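Local coordinates for protein cortical-lytic enzyme (Bacillus cereus, PDB 4S3J) that acts as an N-acetylglucosaminidase that degrades partially broken-down cortex peptidoglycan when spores germinate, recognising its muramic acid delta-lactam residues, at residues G100-I108 with L421-K430; V279-G287 with I296-V305. All blocks are in the same frame, centred on the assembly; numbering follows the deposited sequence.

Interaction 1: residues G100-I108 with L421-K430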
loop_
_atom_site.group_PDB
_atom_site.type_symbol
_atom_site.label_atom_id
_atom_site.label_comp_id
_atom_site.label_asym_id
_atom_site.label_seq_id
_atom_site.Cartn_x
_atom_site.Cartn_y
_atom_site.Cartn_z
ATOM N N GLY A 100 -17.108 1.354 -17.555
ATOM C CA GLY A 100 -16.054 0.371 -17.765
ATOM C C GLY A 100 -16.398 -0.913 -17.046
ATOM O O GLY A 100 -17.464 -1.000 -16.440
ATOM N N THR A 101 -15.531 -1.922 -17.135
ATOM C CA THR A 101 -15.741 -3.154 -16.371
ATOM C C THR A 101 -14.593 -3.352 -15.376
ATOM O O THR A 101 -13.440 -3.559 -15.767
ATOM C CB THR A 101 -15.857 -4.371 -17.291
ATOM O OG1 THR A 101 -14.612 -4.578 -17.965
ATOM C CG2 THR A 101 -16.954 -4.148 -18.318
ATOM N N LYS A 102 -14.956 -3.406 -14.103
ATOM C CA LYS A 102 -14.002 -3.547 -12.996
ATOM C C LYS A 102 -13.507 -4.955 -12.862
ATOM O O LYS A 102 -14.281 -5.896 -13.015
ATOM C CB LYS A 102 -14.656 -3.146 -11.672
ATOM C CG LYS A 102 -14.982 -1.704 -11.538
ATOM C CD LYS A 102 -15.963 -1.445 -10.401
ATOM C CE LYS A 102 -15.445 -1.715 -9.040
ATOM N NZ LYS A 102 -16.413 -1.181 -8.036
ATOM N N ARG A 103 -12.192 -5.096 -12.727
ATOM C CA ARG A 103 -11.599 -6.376 -12.327
ATOM C C ARG A 103 -11.537 -6.457 -10.806
ATOM O O ARG A 103 -11.672 -5.439 -10.098
ATOM C CB ARG A 103 -10.219 -6.577 -12.958
ATOM C CG ARG A 103 -9.181 -5.513 -12.694
ATOM C CD ARG A 103 -7.934 -5.804 -13.517
ATOM N NE ARG A 103 -6.680 -6.264 -12.900
ATOM C CZ ARG A 103 -6.496 -6.899 -11.741
ATOM N NH1 ARG A 103 -7.487 -7.221 -10.918
ATOM N NH2 ARG A 103 -5.253 -7.227 -11.413
ATOM N N SER A 104 -11.413 -7.691 -10.317
ATOM C CA SER A 104 -11.307 -7.978 -8.894
ATOM C C SER A 104 -9.899 -7.697 -8.412
ATOM O O SER A 104 -8.945 -7.744 -9.191
ATOM C CB SER A 104 -11.665 -9.438 -8.592
ATOM O OG SER A 104 -13.044 -9.669 -8.797
ATOM N N VAL A 105 -9.784 -7.415 -7.124
ATOM C CA VAL A 105 -8.484 -7.225 -6.481
ATOM C C VAL A 105 -8.531 -7.821 -5.076
ATOM O O VAL A 105 -9.588 -7.868 -4.443
ATOM C CB VAL A 105 -8.100 -5.709 -6.429
ATOM C CG1 VAL A 105 -8.904 -4.951 -5.372
ATOM C CG2 VAL A 105 -6.624 -5.528 -6.192
ATOM N N GLU A 106 -7.389 -8.284 -4.583
ATOM C CA GLU A 106 -7.255 -8.603 -3.169
ATOM C C GLU A 106 -6.443 -7.497 -2.525
ATOM O O GLU A 106 -5.464 -7.030 -3.104
ATOM C CB GLU A 106 -6.608 -9.976 -2.948
ATOM C CG GLU A 106 -7.483 -11.102 -3.492
ATOM C CD GLU A 106 -7.116 -12.497 -3.014
ATOM O OE1 GLU A 106 -6.195 -12.642 -2.202
ATOM O OE2 GLU A 106 -7.791 -13.454 -3.443
ATOM N N SER A 107 -6.885 -7.062 -1.350
ATOM C CA SER A 107 -6.246 -5.979 -0.614
ATOM C C SER A 107 -5.843 -6.469 0.763
ATOM O O SER A 107 -6.588 -7.204 1.394
ATOM C CB SER A 107 -7.201 -4.786 -0.500
ATOM O OG SER A 107 -8.402 -5.200 0.125
ATOM N N ILE A 108 -4.675 -6.027 1.229
ATOM C CA ILE A 108 -4.192 -6.294 2.571
ATOM C C ILE A 108 -3.866 -4.972 3.232
ATOM O O ILE A 108 -3.425 -4.054 2.546
ATOM C CB ILE A 108 -2.911 -7.146 2.587
ATOM C CG1 ILE A 108 -3.124 -8.453 1.816
ATOM C CG2 ILE A 108 -2.446 -7.391 4.030
ATOM C CD1 ILE A 108 -1.824 -9.112 1.453
ATOM N N LEU A 421 -9.842 2.905 -4.261
ATOM C CA LEU A 421 -9.703 1.460 -4.344
ATOM C C LEU A 421 -11.029 0.830 -4.783
ATOM O O LEU A 421 -11.042 -0.026 -5.688
ATOM C CB LEU A 421 -9.257 0.883 -2.991
ATOM C CG LEU A 421 -8.965 -0.623 -2.984
ATOM C CD1 LEU A 421 -7.704 -0.978 -3.797
ATOM C CD2 LEU A 421 -8.847 -1.107 -1.563
ATOM N N VAL A 422 -12.126 1.227 -4.137
ATOM C CA VAL A 422 -13.449 0.667 -4.469
ATOM C C VAL A 422 -14.015 1.208 -5.786
ATOM O O VAL A 422 -14.835 0.531 -6.432
ATOM C CB VAL A 422 -14.500 0.915 -3.352
ATOM C CG1 VAL A 422 -14.070 0.262 -2.076
ATOM C CG2 VAL A 422 -14.743 2.366 -3.120
ATOM N N GLU A 423 -13.586 2.394 -6.212
ATOM C CA GLU A 423 -14.011 2.911 -7.509
ATOM C C GLU A 423 -13.344 2.136 -8.639
ATOM O O GLU A 423 -13.952 1.868 -9.677
ATOM C CB GLU A 423 -13.666 4.393 -7.642
ATOM C CG GLU A 423 -14.526 5.305 -6.786
ATOM C CD GLU A 423 -15.983 5.364 -7.235
ATOM O OE1 GLU A 423 -16.254 5.373 -8.461
ATOM O OE2 GLU A 423 -16.858 5.395 -6.353
ATOM N N ASN A 424 -12.108 1.716 -8.401
ATOM C CA ASN A 424 -11.303 1.085 -9.449
ATOM C C ASN A 424 -11.518 -0.395 -9.624
ATOM O O ASN A 424 -11.357 -0.905 -10.721
ATOM C CB ASN A 424 -9.817 1.300 -9.161
ATOM C CG ASN A 424 -9.284 2.578 -9.763
ATOM O OD1 ASN A 424 -8.750 2.581 -10.869
ATOM N ND2 ASN A 424 -9.399 3.682 -9.025
ATOM N N PHE A 425 -11.831 -1.062 -8.517
ATOM C CA PHE A 425 -11.837 -2.508 -8.410
ATOM C C PHE A 425 -13.032 -3.039 -7.651
ATOM O O PHE A 425 -13.612 -2.357 -6.807
ATOM C CB PHE A 425 -10.592 -3.014 -7.657
ATOM C CG PHE A 425 -9.267 -2.633 -8.273
ATOM C CD1 PHE A 425 -8.831 -3.221 -9.446
ATOM C CD2 PHE A 425 -8.435 -1.714 -7.638
ATOM C CE1 PHE A 425 -7.610 -2.884 -9.989
ATOM C CE2 PHE A 425 -7.206 -1.390 -8.173
ATOM C CZ PHE A 425 -6.795 -1.969 -9.343
ATOM N N THR A 426 -13.341 -4.311 -7.897
ATOM C CA THR A 426 -14.191 -5.066 -7.002
ATOM C C THR A 426 -13.301 -5.700 -5.950
ATOM O O THR A 426 -12.382 -6.417 -6.287
ATOM C CB THR A 426 -14.967 -6.146 -7.758
ATOM O OG1 THR A 426 -15.835 -5.509 -8.701
ATOM C CG2 THR A 426 -15.782 -6.971 -6.821
ATOM N N ILE A 427 -13.518 -5.370 -4.686
ATOM C CA ILE A 427 -12.643 -5.876 -3.622
ATOM C C ILE A 427 -13.135 -7.253 -3.187
ATOM O O ILE A 427 -14.260 -7.408 -2.722
ATOM C CB ILE A 427 -12.600 -4.906 -2.426
ATOM C CG1 ILE A 427 -12.056 -3.548 -2.899
ATOM C CG2 ILE A 427 -11.795 -5.480 -1.278
ATOM C CD1 ILE A 427 -12.184 -2.475 -1.901
ATOM N N THR A 428 -12.268 -8.246 -3.329
ATOM C CA THR A 428 -12.593 -9.615 -2.973
ATOM C C THR A 428 -12.776 -9.766 -1.472
ATOM O O THR A 428 -11.929 -9.330 -0.691
ATOM C CB THR A 428 -11.489 -10.550 -3.449
ATOM O OG1 THR A 428 -11.408 -10.500 -4.876
ATOM C CG2 THR A 428 -11.737 -11.997 -3.003
ATOM N N LYS A 429 -13.891 -10.373 -1.079
ATOM C CA LYS A 429 -14.130 -10.742 0.310
ATOM C C LYS A 429 -14.293 -12.255 0.370
ATOM O O LYS A 429 -15.105 -12.824 -0.359
ATOM C CB LYS A 429 -15.367 -10.050 0.874
ATOM C CG LYS A 429 -15.231 -8.543 1.032
ATOM C CD LYS A 429 -14.256 -8.198 2.148
ATOM C CE LYS A 429 -14.780 -7.094 3.039
ATOM N NZ LYS A 429 -13.869 -6.807 4.165
ATOM N N LYS A 430 -13.505 -12.901 1.221
ATOM C CA LYS A 430 -13.509 -14.348 1.304
ATOM C C LYS A 430 -14.154 -14.842 2.590
ATOM O O LYS A 430 -14.396 -16.042 2.737
ATOM C CB LYS A 430 -12.088 -14.895 1.195
ATOM C CG LYS A 430 -11.452 -14.544 -0.122
ATOM C CD LYS A 430 -10.315 -15.469 -0.462
ATOM C CE LYS A 430 -8.987 -14.786 -0.513
ATOM N NZ LYS A 430 -8.069 -15.577 -1.386
HETATM O O HOH W 1 -16.399 -2.108 -5.763
HETATM O O HOH W 2 -10.465 -2.727 -12.469
#

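Interaction 2: residues V279-G287 with I296-V305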
loop_
_atom_site.group_PDB
_atom_site.type_symbol
_atom_site.label_atom_id
_atom_site.label_comp_id
_atom_site.label_asym_id
_atom_site.label_seq_id
_atom_site.Cartn_x
_atom_site.Cartn_y
_atom_site.Cartn_z
ATOM N N VAL A 279 2.511 -13.805 -2.210
ATOM C CA VAL A 279 3.627 -13.069 -1.615
ATOM C C VAL A 279 3.272 -11.596 -1.523
ATOM O O VAL A 279 2.500 -11.075 -2.332
ATOM C CB VAL A 279 4.941 -13.207 -2.424
ATOM C CG1 VAL A 279 5.403 -14.671 -2.480
ATOM C CG2 VAL A 279 4.788 -12.655 -3.833
ATOM N N VAL A 280 3.843 -10.958 -0.509
ATOM C CA VAL A 280 3.802 -9.504 -0.348
ATOM C C VAL A 280 5.211 -8.971 -0.598
ATOM O O VAL A 280 6.129 -9.251 0.171
ATOM C CB VAL A 280 3.301 -9.084 1.053
ATOM C CG1 VAL A 280 3.424 -7.586 1.234
ATOM C CG2 VAL A 280 1.857 -9.504 1.254
ATOM N N ILE A 281 5.381 -8.234 -1.698
ATOM C CA ILE A 281 6.689 -7.699 -2.056
ATOM C C ILE A 281 6.781 -6.273 -1.557
ATOM O O ILE A 281 5.903 -5.460 -1.834
ATOM C CB ILE A 281 6.957 -7.749 -3.575
ATOM C CG1 ILE A 281 6.669 -9.157 -4.122
ATOM C CG2 ILE A 281 8.394 -7.304 -3.876
ATOM C CD1 ILE A 281 6.990 -9.350 -5.588
ATOM N N MET A 282 7.832 -5.981 -0.809
ATOM C CA MET A 282 7.985 -4.673 -0.180
ATOM C C MET A 282 8.499 -3.630 -1.175
ATOM O O MET A 282 9.623 -3.121 -1.062
ATOM C CB MET A 282 8.912 -4.780 1.025
ATOM C CG MET A 282 8.296 -5.602 2.135
ATOM S SD MET A 282 9.274 -5.645 3.642
ATOM C CE MET A 282 10.760 -6.430 3.018
ATOM N N THR A 283 7.635 -3.294 -2.129
ATOM C CA THR A 283 7.938 -2.315 -3.169
ATOM C C THR A 283 7.780 -0.870 -2.657
ATOM O O THR A 283 6.941 -0.096 -3.132
ATOM C CB THR A 283 7.050 -2.573 -4.412
ATOM O OG1 THR A 283 5.754 -3.034 -3.990
ATOM C CG2 THR A 283 7.665 -3.639 -5.304
ATOM N N TYR A 284 8.587 -0.528 -1.658
ATOM C CA TYR A 284 8.622 0.819 -1.115
ATOM C C TYR A 284 9.967 1.033 -0.422
ATOM O O TYR A 284 10.779 0.115 -0.374
ATOM C CB TYR A 284 7.429 1.051 -0.191
ATOM C CG TYR A 284 7.151 -0.037 0.806
ATOM C CD1 TYR A 284 7.968 -0.191 1.909
ATOM C CD2 TYR A 284 6.084 -0.912 0.654
ATOM C CE1 TYR A 284 7.740 -1.173 2.845
ATOM C CE2 TYR A 284 5.842 -1.907 1.602
ATOM C CZ TYR A 284 6.679 -2.024 2.689
ATOM O OH TYR A 284 6.473 -2.991 3.640
ATOM N N ASP A 285 10.203 2.253 0.071
ATOM C CA ASP A 285 11.441 2.678 0.763
ATOM C C ASP A 285 12.683 2.792 -0.140
ATOM O O ASP A 285 13.795 2.457 0.277
ATOM C CB ASP A 285 11.763 1.756 1.940
ATOM C CG ASP A 285 10.797 1.926 3.082
ATOM O OD1 ASP A 285 10.111 2.975 3.133
ATOM O OD2 ASP A 285 10.730 1.017 3.936
ATOM N N TRP A 286 12.510 3.282 -1.360
ATOM C CA TRP A 286 13.639 3.836 -2.107
ATOM C C TRP A 286 14.074 5.100 -1.373
ATOM O O TRP A 286 15.199 5.190 -0.884
ATOM C CB TRP A 286 13.267 4.127 -3.560
ATOM C CG TRP A 286 13.342 2.918 -4.455
ATOM C CD1 TRP A 286 14.392 2.558 -5.256
ATOM C CD2 TRP A 286 12.338 1.905 -4.633
ATOM N NE1 TRP A 286 14.104 1.393 -5.917
ATOM C CE2 TRP A 286 12.852 0.971 -5.558
ATOM C CE3 TRP A 286 11.056 1.704 -4.109
ATOM C CZ2 TRP A 286 12.130 -0.161 -5.962
ATOM C CZ3 TRP A 286 10.330 0.583 -4.523
ATOM C CH2 TRP A 286 10.872 -0.332 -5.437
ATOM N N GLY A 287 13.165 6.070 -1.269
ATOM C CA GLY A 287 13.294 7.123 -0.271
ATOM C C GLY A 287 12.876 6.553 1.075
ATOM O O GLY A 287 11.784 5.984 1.199
ATOM N N ILE A 296 9.230 7.786 -2.148
ATOM C CA ILE A 296 9.305 6.558 -1.351
ATOM C C ILE A 296 9.157 5.313 -2.240
ATOM O O ILE A 296 9.847 4.312 -2.027
ATOM C CB ILE A 296 8.229 6.541 -0.214
ATOM C CG1 ILE A 296 8.588 7.503 0.932
ATOM C CG2 ILE A 296 8.111 5.166 0.431
ATOM C CD1 ILE A 296 8.525 8.912 0.604
ATOM N N SER A 297 8.255 5.358 -3.214
ATOM C CA SER A 297 8.009 4.213 -4.092
ATOM C C SER A 297 7.849 4.649 -5.556
ATOM O O SER A 297 6.751 4.571 -6.143
ATOM C CB SER A 297 6.778 3.448 -3.599
ATOM O OG SER A 297 5.643 4.292 -3.490
ATOM N N PRO A 298 8.940 5.148 -6.170
ATOM C CA PRO A 298 8.899 5.652 -7.550
ATOM C C PRO A 298 8.395 4.567 -8.505
ATOM O O PRO A 298 8.795 3.419 -8.355
ATOM C CB PRO A 298 10.356 6.024 -7.827
ATOM C CG PRO A 298 11.139 5.182 -6.879
ATOM C CD PRO A 298 10.312 5.120 -5.637
ATOM N N ILE A 299 7.522 4.919 -9.442
ATOM C CA ILE A 299 6.764 3.911 -10.170
ATOM C C ILE A 299 7.619 3.124 -11.171
ATOM O O ILE A 299 7.330 1.973 -11.443
ATOM C CB ILE A 299 5.558 4.578 -10.874
ATOM C CG1 ILE A 299 4.522 3.517 -11.247
ATOM C CG2 ILE A 299 6.016 5.399 -12.051
ATOM C CD1 ILE A 299 3.153 4.098 -11.559
ATOM N N GLY A 300 8.672 3.726 -11.708
ATOM C CA GLY A 300 9.562 3.015 -12.615
ATOM C C GLY A 300 10.214 1.814 -11.950
ATOM O O GLY A 300 10.093 0.676 -12.424
ATOM N N PRO A 301 10.923 2.051 -10.837
ATOM C CA PRO A 301 11.518 0.917 -10.123
ATOM C C PRO A 301 10.480 -0.080 -9.621
ATOM O O PRO A 301 10.748 -1.284 -9.630
ATOM C CB PRO A 301 12.260 1.585 -8.973
ATOM C CG PRO A 301 12.627 2.914 -9.512
ATOM C CD PRO A 301 11.459 3.336 -10.352
ATOM N N VAL A 302 9.302 0.377 -9.218
ATOM C CA VAL A 302 8.284 -0.561 -8.769
ATOM C C VAL A 302 7.875 -1.485 -9.927
ATOM O O VAL A 302 7.788 -2.699 -9.755
ATOM C CB VAL A 302 7.061 0.169 -8.183
ATOM C CG1 VAL A 302 5.897 -0.789 -7.967
ATOM C CG2 VAL A 302 7.436 0.859 -6.877
ATOM N N LYS A 303 7.673 -0.911 -11.106
ATOM C CA LYS A 303 7.346 -1.697 -12.301
ATOM C C LYS A 303 8.455 -2.722 -12.583
ATOM O O LYS A 303 8.163 -3.873 -12.912
ATOM C CB LYS A 303 7.122 -0.787 -13.521
ATOM C CG LYS A 303 6.894 -1.540 -14.823
ATOM C CD LYS A 303 6.467 -0.616 -15.942
ATOM C CE LYS A 303 6.262 -1.406 -17.233
ATOM N NZ LYS A 303 5.791 -0.500 -18.310
ATOM N N GLU A 304 9.721 -2.318 -12.437
ATOM C CA GLU A 304 10.850 -3.246 -12.660
ATOM C C GLU A 304 10.774 -4.451 -11.735
ATOM O O GLU A 304 11.045 -5.595 -12.143
ATOM C CB GLU A 304 12.182 -2.537 -12.464
ATOM C CG GLU A 304 12.518 -1.500 -13.527
ATOM C CD GLU A 304 13.909 -0.908 -13.342
ATOM O OE1 GLU A 304 14.796 -1.612 -12.814
ATOM O OE2 GLU A 304 14.111 0.265 -13.716
ATOM N N VAL A 305 10.436 -4.195 -10.476
ATOM C CA VAL A 305 10.297 -5.271 -9.497
ATOM C C VAL A 305 9.122 -6.182 -9.852
ATOM O O VAL A 305 9.247 -7.404 -9.787
ATOM C CB VAL A 305 10.119 -4.726 -8.041
ATOM C CG1 VAL A 305 9.786 -5.864 -7.078
ATOM C CG2 VAL A 305 11.369 -4.016 -7.571
#

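Interaction 1: residues G100-I108 with L421-K430
Lys-102 runs along the end of helix 415-424, its aliphatic chain passing one backbone carbonyl after another. Its CB sits near Thr-426 OG1 and Asn-424 O, CG stays beside Asn-424 O, and CD moves on to Glu-423 O. The bend at chi3 (67°) then brings CE against Phe-425 O and Lys-102 NZ to Val-422 O at 2.8 Å, a hydrogen bond almost collinear with the carbonyl (C=O...N 173°). NZ also donates to a water that in turn donates to Phe-425 O, so the lysine ties together carbonyls at the helix end.

Strand 426-427, just past the helix, pairs in parallel with strand 104-111, the first strand of the TIM barrel. Backbone hydrogen bonds join them: Thr-426 N donates to Arg-103 O at 3.0 Å. Val-105 N donates to Thr-426 O at 2.9 Å. Val-105 crosses Phe-425 at about a right angle: its CB stands over the ring face, 4.2 Å from the centroid, while Val-105 CG1 presses on Phe-425 CB at 3.4 Å. Arg-103 O meets the same ring at its edge. Further along, Thr-428 N donates to Val-105 O at 2.9 Å. Lys-430 NZ forms a salt bridge with Glu-106 OE2 at 3.0 Å, approaching on the syn side, 30° out of the carboxylate plane.

Interaction 2: residues V279-G287 with I296-V305
Trp-286 lays its indole against the start of helix 299-312, and two prolines meet the ring. Chi1 sets CG beside the backbone N, and chi2 of -96° turns the ring plane roughly perpendicular to the CA-CB-CG plane, which lets a broad face meet them. Pro-298 packs where the indole joins its CB, near CG and CD2, with Pro-298 CD 3.7 Å from Trp-286 CB and Pro-298 CG over the rim of the face. Pro-301 comes over the same face toward the rim, where CE2, CZ2 and NE1 lie, its CB 3.5 Å from Trp-286 CZ2. Val-302 CG2 approaches Trp-286 CZ3 obliquely at 3.7 Å, while Ile-296 O lies in the ring plane at the edge.

That same carbonyl accepts a hydrogen bond from Trp-286 N (2.9 Å to Ile-296 O, N-H...O 145°), with the donor tilted from the carbonyl plane, so the backbone and the indole of one residue both meet Ile-296 O. The arrangement belongs to a beta-alpha-beta unit of the family 18 glycosyl hydrolase barrel: strand 278-281 ends, the chain makes inverse gamma turns centred on Met-282 and Thr-283, and after a loop it returns as helix 299-312, which leads into strand 318-330.

Nearer the strand, Thr-283 divides its branches. OG1 stands between the backbone N and the carbonyl carbon (chi1 35°) and bonds to Gly-321 O, which leaves Thr-283 CG2 to press on Val-305 CG1 at 3.5 Å. Ile-281 CG2 touches Val-305 CG1 at 3.8 Å, the Ile-281 and Val-305 side chains sliding past each other in opposite directions. At the far end, Ile-296 CG1 lies 3.5 Å from Gly-287 O, a buried carbonyl with no polar partner in the model.

In the fold
Interactions 1 and 2 sit on different strands of the same barrel, with their centres about 21 Å apart. They nevertheless meet directly: Ile-108 CD1 packs on Val-280 CG2 at 3.7 Å, linking strands 104-111 and 278-281. Helix 387-400 is also a common neighbour, touched by Val-105 and Leu-421 from interaction 1 and by Val-302 and Ile-299 from interaction 2. Their relation to catalysis differs. Interaction 1 lies away from the active site, whereas in interaction 2 the side chain of Tyr-284 comes within about 7 Å of that of Glu-220, the probable proton donor, and Met-282 touches Glu-220 itself.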